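Local coordinates for 2-methyl-3-hydroxypyridine-5-carboxylic acid oxygenase (PDB 3ALJ), which probably uses its bound FAD and molecular oxygen to hydroxylate and open the pyridine ring of 2-methyl-3-hydroxypyridine-5-carboxylic acid, a step in vitamin B6 breakdown, at residues S175-M187 / P216-A230. Numbering follows the deposited sequence.
With FAD (flavin-adenine dinucleotide), chain B.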
loop_
_atom_site.group_PDB
_atom_site.type_symbol
_atom_site.label_atom_id
_atom_site.label_comp_id
_atom_site.label_asym_id
_atom_site.label_seq_id
_atom_site.Cartn_x
_atom_site.Cartn_y
_atom_site.Cartn_z
ATOM N N SER A 175 13.486 -3.765 9.010
ATOM C CA SER A 175 13.628 -5.095 9.568
ATOM C C SER A 175 14.735 -5.925 8.914
ATOM O O SER A 175 15.123 -5.670 7.759
ATOM C CB SER A 175 12.314 -5.860 9.370
ATOM O OG SER A 175 12.321 -6.974 10.237
ATOM N N LYS A 176 15.226 -6.899 9.678
ATOM C CA LYS A 176 16.023 -7.989 9.041
ATOM C C LYS A 176 15.107 -8.991 8.366
ATOM O O LYS A 176 15.506 -9.606 7.345
ATOM C CB LYS A 176 16.834 -8.730 10.116
ATOM C CG LYS A 176 17.943 -7.894 10.861
ATOM C CD LYS A 176 18.722 -6.927 10.014
ATOM C CE LYS A 176 20.068 -6.523 10.719
ATOM N NZ LYS A 176 21.054 -5.857 9.745
ATOM N N ASP A 177 13.902 -9.199 8.924
ATOM C CA ASP A 177 12.988 -10.135 8.249
ATOM C C ASP A 177 12.118 -9.444 7.193
ATOM O O ASP A 177 12.065 -8.237 7.002
ATOM C CB ASP A 177 12.092 -10.808 9.311
ATOM C CG ASP A 177 12.872 -11.685 10.270
ATOM O OD1 ASP A 177 13.866 -12.396 9.906
ATOM O OD2 ASP A 177 12.426 -11.748 11.443
ATOM N N GLY A 178 11.649 -10.351 6.308
ATOM C CA GLY A 178 10.838 -9.900 5.152
ATOM C C GLY A 178 10.183 -11.111 4.473
ATOM O O GLY A 178 9.821 -12.100 5.136
ATOM N N LEU A 179 9.915 -10.975 3.192
ATOM C CA LEU A 179 9.154 -12.003 2.528
ATOM C C LEU A 179 9.308 -11.822 1.076
ATOM O O LEU A 179 9.944 -10.853 0.556
ATOM C CB LEU A 179 7.670 -11.744 2.863
ATOM C CG LEU A 179 6.929 -10.570 2.173
ATOM C CD1 LEU A 179 5.411 -10.832 2.416
ATOM C CD2 LEU A 179 7.408 -9.210 2.495
ATOM N N ILE A 180 8.795 -12.802 0.400
ATOM C CA ILE A 180 8.969 -12.935 -1.073
ATOM C C ILE A 180 7.586 -12.843 -1.654
ATOM O O ILE A 180 6.745 -13.749 -1.439
ATOM C CB ILE A 180 9.630 -14.288 -1.419
ATOM C CG1 ILE A 180 10.975 -14.374 -0.733
ATOM C CG2 ILE A 180 9.757 -14.327 -2.969
ATOM C CD1 ILE A 180 11.485 -15.897 -0.632
ATOM N N ARG A 181 7.258 -11.771 -2.432
ATOM C CA ARG A 181 5.922 -11.586 -3.014
ATOM C C ARG A 181 6.013 -11.791 -4.532
ATOM O O ARG A 181 6.892 -11.231 -5.189
ATOM C CB ARG A 181 5.479 -10.157 -2.693
ATOM C CG ARG A 181 5.160 -9.852 -1.231
ATOM C CD ARG A 181 4.827 -8.421 -1.053
ATOM N NE ARG A 181 6.055 -7.633 -1.125
ATOM C CZ ARG A 181 6.058 -6.313 -1.150
ATOM N NH1 ARG A 181 4.946 -5.618 -1.027
ATOM N NH2 ARG A 181 7.245 -5.697 -1.220
ATOM N N LEU A 182 5.104 -12.618 -5.039
ATOM C CA LEU A 182 5.180 -12.991 -6.448
ATOM C C LEU A 182 3.765 -13.132 -7.008
ATOM O O LEU A 182 2.778 -13.373 -6.298
ATOM C CB LEU A 182 5.811 -14.395 -6.622
ATOM C CG LEU A 182 7.074 -14.641 -5.848
ATOM C CD1 LEU A 182 7.582 -16.053 -5.791
ATOM C CD2 LEU A 182 8.179 -13.870 -6.513
ATOM N N ILE A 183 3.674 -12.940 -8.354
ATOM C CA ILE A 183 2.522 -13.301 -9.156
ATOM C C ILE A 183 2.836 -14.512 -9.952
ATOM O O ILE A 183 3.860 -14.535 -10.714
ATOM C CB ILE A 183 2.040 -12.132 -10.046
ATOM C CG1 ILE A 183 1.800 -10.798 -9.300
ATOM C CG2 ILE A 183 0.821 -12.547 -10.856
ATOM C CD1 ILE A 183 0.715 -10.910 -8.127
ATOM N N VAL A 184 1.970 -15.514 -9.830
ATOM C CA VAL A 184 2.032 -16.760 -10.635
ATOM C C VAL A 184 0.651 -17.035 -11.215
ATOM O O VAL A 184 -0.375 -16.465 -10.845
ATOM C CB VAL A 184 2.517 -17.983 -9.814
ATOM C CG1 VAL A 184 3.938 -17.673 -9.309
ATOM C CG2 VAL A 184 1.576 -18.223 -8.606
ATOM N N PRO A 185 0.552 -17.916 -12.212
ATOM C CA PRO A 185 -0.745 -18.376 -12.673
ATOM C C PRO A 185 -1.561 -19.061 -11.572
ATOM O O PRO A 185 -0.957 -19.640 -10.634
ATOM C CB PRO A 185 -0.372 -19.397 -13.817
ATOM C CG PRO A 185 0.989 -19.089 -14.156
ATOM C CD PRO A 185 1.675 -18.595 -12.893
ATOM N N ARG A 186 -2.885 -18.922 -11.673
ATOM C CA ARG A 186 -3.769 -19.577 -10.710
ATOM C C ARG A 186 -3.628 -21.104 -10.610
ATOM O O ARG A 186 -3.784 -21.634 -9.520
ATOM C CB ARG A 186 -5.199 -19.253 -11.033
ATOM C CG ARG A 186 -5.563 -17.738 -10.830
ATOM C CD ARG A 186 -5.779 -17.348 -9.346
ATOM N NE ARG A 186 -6.732 -18.170 -8.616
ATOM C CZ ARG A 186 -8.034 -17.965 -8.567
ATOM N NH1 ARG A 186 -8.681 -16.951 -9.181
ATOM N NH2 ARG A 186 -8.740 -18.785 -7.809
ATOM N N MET A 187 -3.352 -21.773 -11.749
ATOM C CA MET A 187 -3.281 -23.240 -11.804
ATOM C C MET A 187 -4.512 -23.868 -11.149
ATOM O O MET A 187 -4.373 -24.870 -10.440
ATOM C CB MET A 187 -1.997 -23.760 -11.126
ATOM C CG MET A 187 -0.664 -23.026 -11.541
ATOM S SD MET A 187 -0.448 -23.114 -13.326
ATOM C CE MET A 187 0.051 -24.899 -13.505
ATOM N N PRO A 216 -5.777 -14.723 -4.388
ATOM C CA PRO A 216 -6.158 -14.621 -5.847
ATOM C C PRO A 216 -6.483 -13.222 -6.254
ATOM O O PRO A 216 -7.327 -12.527 -5.607
ATOM C CB PRO A 216 -7.388 -15.593 -5.996
ATOM C CG PRO A 216 -7.198 -16.543 -4.753
ATOM C CD PRO A 216 -6.657 -15.616 -3.620
ATOM N N CYS A 217 -5.991 -12.836 -7.439
ATOM C CA CYS A 217 -6.206 -11.470 -7.936
ATOM C C CYS A 217 -7.341 -11.437 -8.951
ATOM O O CYS A 217 -7.916 -10.366 -9.121
ATOM C CB CYS A 217 -4.892 -10.951 -8.619
ATOM S SG CYS A 217 -3.546 -10.643 -7.433
ATOM N N ASN A 218 -7.510 -12.512 -9.696
ATOM C CA ASN A 218 -8.502 -12.573 -10.842
ATOM C C ASN A 218 -8.397 -14.002 -11.347
ATOM O O ASN A 218 -7.663 -14.863 -10.767
ATOM C CB ASN A 218 -8.216 -11.502 -11.958
ATOM C CG ASN A 218 -6.792 -11.513 -12.386
ATOM O OD1 ASN A 218 -6.293 -12.557 -12.805
ATOM N ND2 ASN A 218 -6.073 -10.393 -12.272
ATOM N N GLU A 219 -9.049 -14.292 -12.462
ATOM C CA GLU A 219 -9.075 -15.638 -12.971
ATOM C C GLU A 219 -7.709 -16.139 -13.419
ATOM O O GLU A 219 -7.522 -17.366 -13.516
ATOM C CB GLU A 219 -10.179 -15.722 -14.090
ATOM C CG GLU A 219 -10.028 -14.722 -15.284
ATOM C CD GLU A 219 -10.140 -13.181 -14.949
ATOM O OE1 GLU A 219 -10.758 -12.753 -13.948
ATOM O OE2 GLU A 219 -9.633 -12.368 -15.768
ATOM N N ASN A 220 -6.788 -15.236 -13.694
ATOM C CA ASN A 220 -5.462 -15.592 -14.320
ATOM C C ASN A 220 -4.347 -15.532 -13.327
ATOM O O ASN A 220 -3.399 -16.347 -13.446
ATOM C CB ASN A 220 -5.194 -14.628 -15.470
ATOM C CG ASN A 220 -6.172 -14.858 -16.646
ATOM O OD1 ASN A 220 -6.531 -16.009 -16.901
ATOM N ND2 ASN A 220 -6.659 -13.798 -17.242
ATOM N N GLU A 221 -4.418 -14.629 -12.331
ATOM C CA GLU A 221 -3.230 -14.236 -11.565
ATOM C C GLU A 221 -3.420 -14.487 -10.076
ATOM O O GLU A 221 -4.466 -14.080 -9.515
ATOM C CB GLU A 221 -2.906 -12.762 -11.697
ATOM C CG GLU A 221 -2.446 -12.431 -13.175
ATOM C CD GLU A 221 -2.315 -10.931 -13.321
ATOM O OE1 GLU A 221 -3.337 -10.261 -13.195
ATOM O OE2 GLU A 221 -1.197 -10.450 -13.636
ATOM N N LEU A 222 -2.435 -15.147 -9.499
ATOM C CA LEU A 222 -2.407 -15.459 -8.039
ATOM C C LEU A 222 -1.225 -14.700 -7.381
ATOM O O LEU A 222 -0.107 -14.763 -7.838
ATOM C CB LEU A 222 -2.144 -16.942 -7.820
ATOM C CG LEU A 222 -1.966 -17.412 -6.362
ATOM C CD1 LEU A 222 -3.247 -17.227 -5.573
ATOM C CD2 LEU A 222 -1.652 -18.928 -6.419
ATOM N N TYR A 223 -1.480 -13.966 -6.313
ATOM C CA TYR A 223 -0.465 -13.257 -5.500
ATOM C C TYR A 223 -0.132 -14.195 -4.361
ATOM O O TYR A 223 -1.047 -14.601 -3.569
ATOM C CB TYR A 223 -1.108 -11.937 -5.094
ATOM C CG TYR A 223 -0.423 -11.170 -3.946
ATOM C CD1 TYR A 223 0.963 -11.187 -3.766
ATOM C CD2 TYR A 223 -1.234 -10.406 -3.107
ATOM C CE1 TYR A 223 1.529 -10.440 -2.650
ATOM C CE2 TYR A 223 -0.696 -9.677 -2.042
ATOM C CZ TYR A 223 0.665 -9.706 -1.862
ATOM O OH TYR A 223 1.234 -8.992 -0.789
ATOM N N LEU A 224 1.142 -14.524 -4.276
ATOM C CA LEU A 224 1.652 -15.281 -3.126
ATOM C C LEU A 224 2.622 -14.477 -2.338
ATOM O O LEU A 224 3.452 -13.764 -2.923
ATOM C CB LEU A 224 2.442 -16.523 -3.563
ATOM C CG LEU A 224 1.600 -17.567 -4.311
ATOM C CD1 LEU A 224 2.498 -18.738 -4.750
ATOM C CD2 LEU A 224 0.415 -18.066 -3.364
ATOM N N GLY A 225 2.556 -14.577 -1.014
ATOM C CA GLY A 225 3.572 -13.951 -0.102
ATOM C C GLY A 225 4.189 -15.093 0.635
ATOM O O GLY A 225 3.490 -15.788 1.375
ATOM N N LEU A 226 5.475 -15.321 0.449
ATOM C CA LEU A 226 6.198 -16.470 1.065
ATOM C C LEU A 226 7.018 -15.899 2.198
ATOM O O LEU A 226 7.976 -15.119 1.910
ATOM C CB LEU A 226 7.061 -17.241 0.029
ATOM C CG LEU A 226 6.391 -18.344 -0.764
ATOM C CD1 LEU A 226 5.168 -17.940 -1.488
ATOM C CD2 LEU A 226 7.468 -18.875 -1.833
ATOM N N MET A 227 6.700 -16.169 3.468
ATOM C CA MET A 227 7.349 -15.536 4.586
ATOM C C MET A 227 8.093 -16.514 5.437
ATOM O O MET A 227 7.506 -17.504 5.995
ATOM C CB MET A 227 6.250 -14.911 5.377
ATOM C CG MET A 227 5.429 -13.989 4.558
ATOM S SD MET A 227 4.102 -13.216 5.515
ATOM C CE MET A 227 2.685 -13.223 4.349
ATOM N N ALA A 228 9.409 -16.319 5.629
ATOM C CA ALA A 228 10.256 -17.090 6.540
ATOM C C ALA A 228 11.285 -16.109 7.061
ATOM O O ALA A 228 11.594 -15.097 6.379
ATOM C CB ALA A 228 10.967 -18.168 5.746
ATOM N N PRO A 229 11.817 -16.398 8.251
ATOM C CA PRO A 229 12.762 -15.468 8.872
ATOM C C PRO A 229 14.088 -15.424 8.039
ATOM O O PRO A 229 14.466 -16.382 7.353
ATOM C CB PRO A 229 13.105 -16.165 10.186
ATOM C CG PRO A 229 12.048 -17.194 10.407
ATOM C CD PRO A 229 11.518 -17.555 9.119
ATOM N N ALA A 230 14.744 -14.275 8.107
ATOM C CA ALA A 230 15.998 -14.104 7.342
ATOM C C ALA A 230 17.054 -15.067 7.862
ATOM O O ALA A 230 17.926 -15.469 7.041
ATOM C CB ALA A 230 16.527 -12.673 7.517
HETATM P PA FAD B . 5.787 4.289 -2.834
HETATM O O1A FAD B . 4.757 3.306 -3.297
HETATM O O2A FAD B . 7.024 3.824 -2.325
HETATM O O5B FAD B . 6.037 5.261 -4.065
HETATM C C5B FAD B . 7.025 6.342 -3.984
HETATM C C4B FAD B . 7.315 6.610 -5.447
HETATM O O4B FAD B . 8.233 7.753 -5.353
HETATM C C3B FAD B . 8.085 5.554 -6.151
HETATM O O3B FAD B . 7.554 5.314 -7.470
HETATM C C2B FAD B . 9.561 6.092 -6.129
HETATM O O2B FAD B . 10.349 5.642 -7.245
HETATM C C1B FAD B . 9.384 7.568 -6.273
HETATM N N9A FAD B . 10.387 8.350 -5.624
HETATM C C8A FAD B . 11.157 8.058 -4.520
HETATM N N7A FAD B . 11.932 9.096 -4.173
HETATM C C5A FAD B . 11.661 10.096 -5.095
HETATM C C6A FAD B . 12.084 11.419 -5.196
HETATM N N6A FAD B . 13.012 11.927 -4.317
HETATM N N1A FAD B . 11.580 12.132 -6.205
HETATM C C2A FAD B . 10.713 11.634 -7.095
HETATM N N3A FAD B . 10.226 10.361 -7.034
HETATM C C4A FAD B . 10.705 9.626 -5.993
HETATM N N1 FAD B . -0.526 -1.578 1.569
HETATM C C2 FAD B . -1.804 -1.836 1.360
HETATM O O2 FAD B . -2.680 -0.957 1.335
HETATM N N3 FAD B . -2.224 -3.153 1.171
HETATM C C4 FAD B . -1.318 -4.215 1.155
HETATM O O4 FAD B . -1.737 -5.385 0.820
HETATM C C4X FAD B . 0.010 -3.912 1.397
HETATM N N5 FAD B . 0.968 -4.978 1.507
HETATM C C5X FAD B . 2.280 -4.670 1.818
HETATM C C6 FAD B . 3.221 -5.692 2.038
HETATM C C7 FAD B . 4.536 -5.390 2.281
HETATM C C7M FAD B . 5.552 -6.547 2.502
HETATM C C8 FAD B . 4.945 -4.077 2.387
HETATM C C8M FAD B . 6.411 -3.696 2.699
HETATM C C9 FAD B . 4.018 -3.047 2.177
HETATM C C9A FAD B . 2.653 -3.337 1.933
HETATM N N10 FAD B . 1.654 -2.282 1.753
HETATM C C10 FAD B . 0.365 -2.594 1.541
HETATM C "C1'" FAD B . 2.096 -0.815 1.912
HETATM C "C2'" FAD B . 2.282 -0.201 0.531
HETATM O "O2'" FAD B . 3.236 -0.986 -0.213
HETATM C "C3'" FAD B . 2.902 1.201 0.679
HETATM O "O3'" FAD B . 2.351 1.790 1.916
HETATM C "C4'" FAD B . 2.556 2.138 -0.403
HETATM O "O4'" FAD B . 3.129 1.598 -1.627
HETATM C "C5'" FAD B . 3.172 3.483 -0.198
HETATM O "O5'" FAD B . 2.817 4.319 -1.295
HETATM P P FAD B . 3.623 5.669 -1.454
HETATM O O1P FAD B . 3.099 6.284 -2.681
HETATM O O2P FAD B . 3.646 6.467 -0.187
HETATM O O3P FAD B . 5.158 5.203 -1.662
HETATM O O HOH W 1 2.003 -6.069 -1.045
#
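Arg-186 folds back over the turn at 217-220, its chain bent at chi2 and chi3 (-78° and -53°), and NH1 gives a nearly straight hydrogen bond to Asn-218 O at 2.8 Å. That oxygen lies in the guanidinium plane, while Pro-216 CB sits over one face, 3.6 Å from Arg-186 CZ. NH2 takes a salt bridge to Asp-197, and Asn-218 OD1 ties the turn together, accepting from the backbone N of both Asn-220 and Glu-221, an Asx motif. With an alanine here in place of Arg-186, Asp-197 would probably lose this charge partner and Asn-218 O this donor, and the guanidinium packing on Pro-216 CB would go.

From here the strands 177-185 and 221-228 run antiparallel, neighbours in the mixed sheet that flanks the flavin, as in aromatic hydroxylases of the p-hydroxybenzoate hydroxylase type. The middle is tight and regular, with paired backbone bonds at Val-184/Leu-222, Leu-182/Leu-224 and Ile-180/Leu-226. The face bearing these residues is the buried, apolar one: Val-184 CG2 reaches Leu-222 CD2 and Leu-224 CD1, each at 4.0 Å, and helix 253-260 packs against Leu-182, Val-184 and Leu-222.

Arg-181 and Tyr-223 lie side by side on the other face, which is turned to the flavin. The methyl C7M of FAD sits over the centre of the Arg-181 guanidinium, and Arg-181 NH1 is 3.3 Å from FAD C7; a water in the guanidinium plane joins NH1 to Tyr-223 OH, and NH2 salt-bridges Asp-268. Beside them Leu-179 CB meets Met-227 CG at 3.6 Å.

Beyond Ile-180 and Leu-226 the paired backbone bonds give out. At this looser end Asp-177 OD1 accepts from Ala-230 N at 2.7 Å, on the carboxylate's anti side but tilted out of its plane, and Ala-230 CB rests 3.2 Å from O of the exposed Lys-176.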